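Local coordinates for protein prolyl oligopeptidase (Novosphingobium capsulatum, PDB 1YR2) that probably hydrolyses the peptide bond after proline, and to a lesser extent after alanine, in oligopeptides as a serine peptidase of family S9A, at residues 569-574 against 590-595; 647-652 against 680-685. All coordinates share one frame; numbering follows the deposited sequence.

Contact 1 of 2, residues 569-574 against 590-595; sequences LAIEGG and DLFAAA
Two backbone hydrogen bonds join strand 569-574 to the segment 590-595. Ala593 N donates to Leu569 O at 2.8 Å, nearly along the C=O axis. Ile571 N donates to Ala594 O at 3.2 Å, in the carbonyl plane. Ala570 pairs with Ala594 and Ile571 with Ala595, both in parallel register. A water extends the link before the pairing begins: it accepts from Leu569 N and donates to Leu591 O.

The apolar contacts centre on the Phe592 ring. The Ile571 and Phe592 side chains cross at about a right angle, and Ile571 CD1 sits over the middle of one ring face, 3.7 Å from the centroid and 7° off the normal, a CH-pi contact. Ile571 CG1 takes the crowded position between backbone N and carbonyl carbon (chi1 49°), and it also meets Ala595 CB at 3.7 Å. The second branch, Ile571 CG2, touches Phe592 CD1 and CE1. Leu591 CB covers the opposite ring face. Leu569 runs alongside Phe592, its CD2 lying 3.8 Å from Phe592 CD1. An alanine in place of Phe592 would remove the surface under Ile571 CD1 and would probably loosen the packing of Leu569 and Ile571.

Val584 of helix 576-587 also touches Ile571 and Phe592. The arrangement is a beta-alpha-beta crossover of the alpha/beta-hydrolase fold. Its strand 569-574 runs into a GxSxG sequence consistent with the nucleophile elbow.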
loop_
_atom_site.group_PDB
_atom_site.type_symbol
_atom_site.label_atom_id
_atom_site.label_comp_id
_atom_site.label_asym_id
_atom_site.label_seq_id
_atom_site.Cartn_x
_atom_site.Cartn_y
_atom_site.Cartn_z
ATOM N N LEU A 569 19.879 13.164 13.047
ATOM C CA LEU A 569 18.515 12.964 12.543
ATOM C C LEU A 569 18.277 13.562 11.152
ATOM O O LEU A 569 18.493 14.765 10.917
ATOM C CB LEU A 569 17.504 13.556 13.545
ATOM C CG LEU A 569 16.035 13.320 13.268
ATOM C CD1 LEU A 569 15.686 11.856 13.130
ATOM C CD2 LEU A 569 15.238 13.961 14.367
ATOM N N ALA A 570 17.859 12.728 10.216
ATOM C CA ALA A 570 17.413 13.168 8.894
ATOM C C ALA A 570 15.921 12.900 8.747
ATOM O O ALA A 570 15.403 11.920 9.283
ATOM C CB ALA A 570 18.147 12.425 7.799
ATOM N N ILE A 571 15.227 13.739 7.965
ATOM C CA ILE A 571 13.788 13.556 7.773
ATOM C C ILE A 571 13.452 13.561 6.301
ATOM O O ILE A 571 14.094 14.245 5.518
ATOM C CB ILE A 571 12.977 14.645 8.503
ATOM C CG1 ILE A 571 13.521 16.064 8.202
ATOM C CG2 ILE A 571 13.010 14.375 9.968
ATOM C CD1 ILE A 571 12.624 17.215 8.718
ATOM N N GLU A 572 12.460 12.762 5.913
ATOM C CA GLU A 572 12.050 12.676 4.508
ATOM C C GLU A 572 10.530 12.621 4.506
ATOM O O GLU A 572 9.915 12.077 5.434
ATOM C CB GLU A 572 12.631 11.394 3.884
ATOM C CG GLU A 572 12.486 11.329 2.371
ATOM C CD GLU A 572 13.179 10.127 1.669
ATOM O OE1 GLU A 572 14.120 9.506 2.219
ATOM O OE2 GLU A 572 12.743 9.790 0.538
ATOM N N GLY A 573 9.947 13.127 3.414
ATOM C CA GLY A 573 8.527 13.060 3.191
ATOM C C GLY A 573 8.213 13.546 1.793
ATOM O O GLY A 573 9.053 14.218 1.187
ATOM N N GLY A 574 7.058 13.154 1.251
ATOM C CA GLY A 574 6.650 13.486 -0.116
ATOM C C GLY A 574 5.201 13.983 -0.227
ATOM O O GLY A 574 4.306 13.466 0.461
ATOM N N ASP A 590 16.984 23.446 14.269
ATOM C CA ASP A 590 17.998 22.882 15.182
ATOM C C ASP A 590 17.873 21.393 15.444
ATOM O O ASP A 590 18.830 20.766 15.881
ATOM C CB ASP A 590 17.953 23.586 16.547
ATOM C CG ASP A 590 16.601 23.423 17.219
ATOM O OD1 ASP A 590 15.552 23.726 16.578
ATOM O OD2 ASP A 590 16.468 22.978 18.365
ATOM N N LEU A 591 16.700 20.816 15.192
ATOM C CA LEU A 591 16.477 19.398 15.478
ATOM C C LEU A 591 17.008 18.419 14.426
ATOM O O LEU A 591 17.221 17.238 14.739
ATOM C CB LEU A 591 14.992 19.185 15.709
ATOM C CG LEU A 591 14.402 17.917 16.319
ATOM C CD1 LEU A 591 15.108 17.466 17.620
ATOM C CD2 LEU A 591 12.901 18.219 16.563
ATOM N N PHE A 592 17.200 18.896 13.192
ATOM C CA PHE A 592 17.445 18.050 12.011
ATOM C C PHE A 592 18.801 18.351 11.399
ATOM O O PHE A 592 19.158 19.500 11.172
ATOM C CB PHE A 592 16.333 18.254 10.949
ATOM C CG PHE A 592 14.948 18.156 11.537
ATOM C CD1 PHE A 592 14.510 16.967 12.078
ATOM C CD2 PHE A 592 14.128 19.274 11.642
ATOM C CE1 PHE A 592 13.250 16.866 12.671
ATOM C CE2 PHE A 592 12.860 19.180 12.231
ATOM C CZ PHE A 592 12.425 17.961 12.740
ATOM N N ALA A 593 19.568 17.310 11.139
ATOM C CA ALA A 593 20.835 17.484 10.439
ATOM C C ALA A 593 20.615 17.676 8.961
ATOM O O ALA A 593 21.384 18.401 8.303
ATOM C CB ALA A 593 21.735 16.315 10.682
ATOM N N ALA A 594 19.600 17.004 8.424
ATOM C CA ALA A 594 19.323 17.099 7.003
ATOM C C ALA A 594 17.873 16.809 6.747
ATOM O O ALA A 594 17.259 16.148 7.524
ATOM C CB ALA A 594 20.189 16.149 6.238
ATOM N N ALA A 595 17.344 17.285 5.615
ATOM C CA ALA A 595 15.958 17.070 5.230
ATOM C C ALA A 595 15.823 16.942 3.723
ATOM O O ALA A 595 16.560 17.598 2.971
ATOM C CB ALA A 595 15.093 18.234 5.682
HETATM O O HOH W 1 19.841 16.173 14.230
#

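Contact 2 of 2, residues 647-652 against 680-685. With GOL (glycerol), chain B.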
loop_
_atom_site.group_PDB
_atom_site.type_symbol
_atom_site.label_atom_id
_atom_site.label_comp_id
_atom_site.label_asym_id
_atom_site.label_seq_id
_atom_site.Cartn_x
_atom_site.Cartn_y
_atom_site.Cartn_z
ATOM N N TYR A 647 20.015 26.431 9.150
ATOM C CA TYR A 647 19.094 25.416 8.688
ATOM C C TYR A 647 19.863 24.119 8.453
ATOM O O TYR A 647 21.060 24.126 8.193
ATOM C CB TYR A 647 18.406 25.863 7.372
ATOM C CG TYR A 647 17.076 26.597 7.598
ATOM C CD1 TYR A 647 16.959 27.629 8.548
ATOM C CD2 TYR A 647 15.948 26.238 6.907
ATOM C CE1 TYR A 647 15.767 28.280 8.748
ATOM C CE2 TYR A 647 14.714 26.895 7.121
ATOM C CZ TYR A 647 14.653 27.921 8.001
ATOM O OH TYR A 647 13.440 28.507 8.225
ATOM N N PRO A 648 19.149 23.010 8.463
ATOM C CA PRO A 648 19.740 21.751 8.042
ATOM C C PRO A 648 20.175 21.803 6.575
ATOM O O PRO A 648 19.805 22.704 5.795
ATOM C CB PRO A 648 18.598 20.747 8.198
ATOM C CG PRO A 648 17.427 21.477 8.652
ATOM C CD PRO A 648 17.709 22.897 8.768
ATOM N N ALA A 649 20.956 20.820 6.200
ATOM C CA ALA A 649 21.171 20.556 4.758
ATOM C C ALA A 649 19.826 20.102 4.203
ATOM O O ALA A 649 19.138 19.310 4.838
ATOM C CB ALA A 649 22.213 19.490 4.561
ATOM N N ILE A 650 19.457 20.571 3.011
ATOM C CA ILE A 650 18.165 20.300 2.440
ATOM C C ILE A 650 18.315 19.972 0.980
ATOM O O ILE A 650 19.012 20.698 0.258
ATOM C CB ILE A 650 17.214 21.525 2.575
ATOM C CG1 ILE A 650 16.977 21.899 4.035
ATOM C CG2 ILE A 650 15.880 21.255 1.881
ATOM C CD1 ILE A 650 16.234 23.215 4.239
ATOM N N LEU A 651 17.723 18.854 0.560
ATOM C CA LEU A 651 17.714 18.459 -0.846
ATOM C C LEU A 651 16.250 18.312 -1.213
ATOM O O LEU A 651 15.588 17.290 -0.903
ATOM C CB LEU A 651 18.479 17.149 -1.058
ATOM C CG LEU A 651 18.623 16.604 -2.477
ATOM C CD1 LEU A 651 19.335 17.618 -3.331
ATOM C CD2 LEU A 651 19.334 15.259 -2.436
ATOM N N VAL A 652 15.747 19.351 -1.858
ATOM C CA VAL A 652 14.418 19.365 -2.435
ATOM C C VAL A 652 14.405 18.503 -3.720
ATOM O O VAL A 652 15.328 18.576 -4.541
ATOM C CB VAL A 652 14.010 20.800 -2.749
ATOM C CG1 VAL A 652 12.604 20.869 -3.328
ATOM C CG2 VAL A 652 14.250 21.708 -1.513
ATOM N N PRO A 680 25.545 27.775 6.371
ATOM C CA PRO A 680 26.436 27.279 5.313
ATOM C C PRO A 680 26.099 25.916 4.699
ATOM O O PRO A 680 26.750 25.561 3.722
ATOM C CB PRO A 680 27.784 27.219 6.033
ATOM C CG PRO A 680 27.380 26.791 7.460
ATOM C CD PRO A 680 26.098 27.512 7.720
ATOM N N LYS A 681 25.112 25.184 5.224
ATOM C CA LYS A 681 24.786 23.854 4.712
ATOM C C LYS A 681 24.113 23.987 3.336
ATOM O O LYS A 681 23.450 24.981 3.059
ATOM C CB LYS A 681 23.928 23.058 5.734
ATOM C CG LYS A 681 24.781 22.619 6.983
ATOM C CD LYS A 681 23.964 21.831 7.992
ATOM C CE LYS A 681 24.770 21.308 9.206
ATOM N NZ LYS A 681 23.832 20.311 9.891
ATOM N N PRO A 682 24.316 23.021 2.455
ATOM C CA PRO A 682 23.742 23.086 1.092
ATOM C C PRO A 682 22.202 23.069 1.113
ATOM O O PRO A 682 21.639 22.220 1.808
ATOM C CB PRO A 682 24.194 21.786 0.452
ATOM C CG PRO A 682 25.200 21.191 1.344
ATOM C CD PRO A 682 25.040 21.767 2.704
ATOM N N HIS A 683 21.563 23.958 0.356
ATOM C CA HIS A 683 20.124 24.018 0.205
ATOM C C HIS A 683 19.863 23.933 -1.295
ATOM O O HIS A 683 20.012 24.920 -2.039
ATOM C CB HIS A 683 19.652 25.325 0.824
ATOM C CG HIS A 683 19.988 25.425 2.285
ATOM N ND1 HIS A 683 20.450 26.576 2.886
ATOM C CD2 HIS A 683 20.000 24.466 3.246
ATOM C CE1 HIS A 683 20.672 26.333 4.170
ATOM N NE2 HIS A 683 20.408 25.061 4.416
ATOM N N LEU A 684 19.568 22.706 -1.743
ATOM C CA LEU A 684 19.695 22.333 -3.130
ATOM C C LEU A 684 18.409 21.770 -3.654
ATOM O O LEU A 684 17.605 21.294 -2.882
ATOM C CB LEU A 684 20.737 21.204 -3.320
ATOM C CG LEU A 684 22.157 21.502 -2.830
ATOM C CD1 LEU A 684 23.068 20.263 -3.056
ATOM C CD2 LEU A 684 22.718 22.705 -3.502
ATOM N N ILE A 685 18.235 21.824 -4.978
ATOM C CA ILE A 685 17.080 21.182 -5.585
ATOM C C ILE A 685 17.552 20.218 -6.661
ATOM O O ILE A 685 18.278 20.610 -7.560
ATOM C CB ILE A 685 16.017 22.219 -6.117
ATOM C CG1 ILE A 685 14.782 21.483 -6.635
ATOM C CG2 ILE A 685 16.628 23.099 -7.238
ATOM C CD1 ILE A 685 13.666 22.375 -7.093
HETATM C C1 GOL B . 20.656 21.464 13.164
HETATM O O1 GOL B . 21.227 22.061 14.308
HETATM C C2 GOL B . 21.114 22.183 11.907
HETATM O O2 GOL B . 21.367 21.174 10.950
HETATM C C3 GOL B . 22.410 22.986 12.128
HETATM O O3 GOL B . 23.066 23.224 10.897
HETATM O O HOH W 2 22.941 25.919 7.183
#
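His683 lies close against the start of segment 647-652. Its NE2 donates a weak hydrogen bond to Pro648 O at 2.8 Å, with a bent N-H...O angle of 126°. Pro648 O lies at the edge of the ring, near its plane. Ile650 crosses the imidazole obliquely, and its CG1 is 4.0 Å from His683 CD2. Lys681 O sits over one face of the ring, 3.2 Å above the plane.

Three stronger backbone bonds hold the strands beside this ring. Ile650 N donates to Pro682 O, nearly along the C=O axis. Leu684 N donates to Ile650 O at 2.9 Å, and Val652 N to Leu684 O. On the face that carries Leu651 and Leu684, Leu651 CD1 packs 3.9 Å from Leu684 CB. On the other face, Val652 CG1 meets Ile685 CG1 at 4.0 Å. Both of these branches are anti to their own backbone N.

Lys681 stretches out fully beyond CG along Tyr647 O and Ala649 N. Lys681 NZ donates to O2 of a glycerol at 2.8 Å and, weakly, to Ala593 O. A water donates to Tyr647 O and accepts from Lys681 N.

Further out, Tyr40 OH bonds to His683 N, and Gln674 NE2 to His683 O. Tyr647 OH is held by Asn586 OD1 and Arg642 N. Helix 72-89 packs on Leu684, and helix 664-675 on Val652 and Ile685. Strand 649-654, helix 664-675 and strand 683-687 form a parallel beta-alpha-beta unit at the edge of the alpha/beta-hydrolase sheet.

Contacts 1 and 2 are successive pairings in one sheet, with centres about 10 Å apart. Strands 594-598 and 649-654 are neighbours and join them: Ala595 N lies 2.8 Å from Ala649 O, and Ala595 O lies 3.0 Å from Leu651 N, both probable hydrogen bonds. The order across this part of the sheet is therefore 569-574, 594-598, 649-654, 683-687. Helix 699-717 spans both contacts, touching Ala570, Ala594, Ala649 and Leu651. Near the strand starts, the glycerol that Lys681 holds in contact 2, probably from the crystallisation liquor, also bonds to Asp590 O and Phe592 O of contact 1. The probable nucleophile elbow, with Gly573, lies at the other end of strand 569-574.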